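Local coordinates for protein orotidine 5'-phosphate decarboxylase (Sulfolobus solfataricus, PDB 4DBD) that probably catalyses the decarboxylation of orotidine 5'-monophosphate to uridine 5'-monophosphate, the last step of de novo UMP biosynthesis, at residues 25-30 with 181-186. Residues are numbered along the deposited sequence; the frame is centred on the assembly and turned at random.
Sequences ELYGIK and ADYEII
Tyr27 and Tyr183 lay their rings face to face. The centroids are 3.7 Å apart and the planes differ by 18°. The stack is offset: Tyr183 CZ sits over the centre of the Tyr27 ring, whereas Tyr27 CG lies over the rim of the Tyr183 ring, 3.3 Å from Tyr183 CE1. Tyr183 OH lies over the CD1-CE1 side of the Tyr27 ring, 3.1 Å from Tyr27 CE1. CG of Tyr27 is anti to its own backbone N (chi1 169°), and this turn brings the ring against its partner. The hydroxyl of Tyr27 is hydrogen-bonded to Glu55 OE1, which ties down the outer end of the ring. With an alanine here, Tyr183 would probably lose the ring stacked on its face and Glu55 its hydroxyl partner.

The chain is a TIM barrel of eight parallel strands. Strands 28-32 and 183-186 are the second and eighth, with strand 6-10 between them. Tyr27 directly precedes strand 28-32 and Lys30 lies on it. Their side chains meet those of strand 183-186 across strand 6-10, and Ile7 of that strand touches both Tyr183 and Lys30.

The second contact is apolar. Lys30 CE rests on Ile185 CG2 at 3.6 Å. The lysine chain starts extended, then bends at chi3 (77°) and chi4. Its NZ forms a salt bridge with Asp59, a predicted active-site residue; Lys30 itself is predicted to bind substrate. Ile185 also packs on Pro164, another predicted substrate-binding residue.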
loop_
_atom_site.group_PDB
_atom_site.type_symbol
_atom_site.label_atom_id
_atom_site.label_comp_id
_atom_site.label_asym_id
_atom_site.label_seq_id
_atom_site.Cartn_x
_atom_site.Cartn_y
_atom_site.Cartn_z
ATOM N N GLU A 25 22.186 -18.325 2.239
ATOM C CA GLU A 25 23.016 -17.160 1.949
ATOM C C GLU A 25 22.174 -15.895 1.843
ATOM O O GLU A 25 22.570 -14.919 1.197
ATOM C CB GLU A 25 23.828 -17.392 0.689
ATOM C CG GLU A 25 24.911 -18.413 0.914
ATOM C CD GLU A 25 25.386 -19.037 -0.368
ATOM O OE1 GLU A 25 26.280 -18.445 -1.011
ATOM O OE2 GLU A 25 24.866 -20.116 -0.729
ATOM N N LEU A 26 21.011 -15.941 2.486
ATOM C CA LEU A 26 20.154 -14.781 2.673
ATOM C C LEU A 26 19.761 -14.764 4.127
ATOM O O LEU A 26 19.683 -15.823 4.758
ATOM C CB LEU A 26 18.876 -14.903 1.843
ATOM C CG LEU A 26 18.963 -14.718 0.333
ATOM C CD1 LEU A 26 17.625 -15.015 -0.319
ATOM C CD2 LEU A 26 19.406 -13.303 0.017
ATOM N N TYR A 27 19.510 -13.581 4.674
ATOM C CA TYR A 27 18.835 -13.515 5.959
ATOM C C TYR A 27 17.336 -13.722 5.770
ATOM O O TYR A 27 16.678 -14.395 6.572
ATOM C CB TYR A 27 19.077 -12.183 6.647
ATOM C CG TYR A 27 18.171 -11.996 7.833
ATOM C CD1 TYR A 27 18.463 -12.591 9.054
ATOM C CD2 TYR A 27 17.012 -11.242 7.732
ATOM C CE1 TYR A 27 17.634 -12.428 10.142
ATOM C CE2 TYR A 27 16.174 -11.074 8.822
ATOM C CZ TYR A 27 16.492 -11.670 10.021
ATOM O OH TYR A 27 15.671 -11.509 11.108
ATOM N N GLY A 28 16.801 -13.130 4.707
ATOM C CA GLY A 28 15.376 -13.175 4.462
ATOM C C GLY A 28 15.031 -12.923 3.011
ATOM O O GLY A 28 15.897 -12.624 2.171
ATOM N N ILE A 29 13.744 -13.035 2.718
ATOM C CA ILE A 29 13.209 -12.771 1.401
ATOM C C ILE A 29 12.008 -11.864 1.606
ATOM O O ILE A 29 11.158 -12.135 2.463
ATOM C CB ILE A 29 12.737 -14.064 0.735
ATOM C CG1 ILE A 29 13.936 -14.960 0.434
ATOM C CG2 ILE A 29 11.937 -13.751 -0.518
ATOM C CD1 ILE A 29 13.564 -16.381 0.075
ATOM N N LYS A 30 11.951 -10.781 0.841
ATOM C CA LYS A 30 10.868 -9.809 0.953
ATOM C C LYS A 30 9.969 -9.928 -0.278
ATOM O O LYS A 30 10.389 -9.664 -1.407
ATOM C CB LYS A 30 11.415 -8.381 1.096
ATOM C CG LYS A 30 10.337 -7.320 1.354
ATOM C CD LYS A 30 10.933 -5.921 1.520
ATOM C CE LYS A 30 11.339 -5.296 0.192
ATOM N NZ LYS A 30 10.178 -4.891 -0.640
ATOM N N ALA A 181 22.636 -0.131 9.684
ATOM C CA ALA A 181 21.544 -1.048 9.353
ATOM C C ALA A 181 21.921 -2.489 9.701
ATOM O O ALA A 181 23.093 -2.856 9.708
ATOM C CB ALA A 181 21.172 -0.926 7.881
ATOM N N ASP A 182 20.919 -3.315 9.980
ATOM C CA ASP A 182 21.166 -4.728 10.217
ATOM C C ASP A 182 21.254 -5.527 8.916
ATOM O O ASP A 182 22.146 -6.350 8.742
ATOM C CB ASP A 182 20.080 -5.308 11.122
ATOM C CG ASP A 182 20.136 -4.730 12.510
ATOM O OD1 ASP A 182 21.087 -5.076 13.243
ATOM O OD2 ASP A 182 19.260 -3.914 12.863
ATOM N N TYR A 183 20.326 -5.255 8.006
ATOM C CA TYR A 183 20.222 -5.979 6.757
ATOM C C TYR A 183 20.004 -5.022 5.601
ATOM O O TYR A 183 19.410 -3.949 5.772
ATOM C CB TYR A 183 19.063 -6.982 6.841
ATOM C CG TYR A 183 19.225 -7.905 8.009
ATOM C CD1 TYR A 183 20.133 -8.959 7.970
ATOM C CD2 TYR A 183 18.474 -7.722 9.162
ATOM C CE1 TYR A 183 20.284 -9.806 9.060
ATOM C CE2 TYR A 183 18.618 -8.550 10.252
ATOM C CZ TYR A 183 19.524 -9.590 10.198
ATOM O OH TYR A 183 19.659 -10.411 11.296
ATOM N N GLU A 184 20.506 -5.408 4.434
ATOM C CA GLU A 184 20.256 -4.668 3.204
ATOM C C GLU A 184 19.284 -5.393 2.293
ATOM O O GLU A 184 19.424 -6.594 2.022
ATOM C CB GLU A 184 21.573 -4.355 2.470
ATOM C CG GLU A 184 22.251 -3.121 3.033
ATOM C CD GLU A 184 23.630 -2.847 2.434
ATOM O OE1 GLU A 184 23.892 -3.183 1.254
ATOM O OE2 GLU A 184 24.456 -2.287 3.169
ATOM N N ILE A 185 18.278 -4.653 1.838
ATOM C CA ILE A 185 17.283 -5.187 0.924
ATOM C C ILE A 185 17.716 -4.908 -0.498
ATOM O O ILE A 185 17.920 -3.757 -0.884
ATOM C CB ILE A 185 15.931 -4.536 1.166
ATOM C CG1 ILE A 185 15.429 -4.929 2.556
ATOM C CG2 ILE A 185 14.938 -4.953 0.076
ATOM C CD1 ILE A 185 14.361 -4.032 3.114
ATOM N N ILE A 186 17.846 -5.974 -1.272
ATOM C CA ILE A 186 18.388 -5.902 -2.617
ATOM C C ILE A 186 17.486 -6.664 -3.574
ATOM O O ILE A 186 17.146 -7.832 -3.340
ATOM C CB ILE A 186 19.825 -6.463 -2.646
ATOM C CG1 ILE A 186 20.660 -5.769 -1.566
ATOM C CG2 ILE A 186 20.450 -6.278 -4.027
ATOM C CD1 ILE A 186 22.052 -6.325 -1.390
#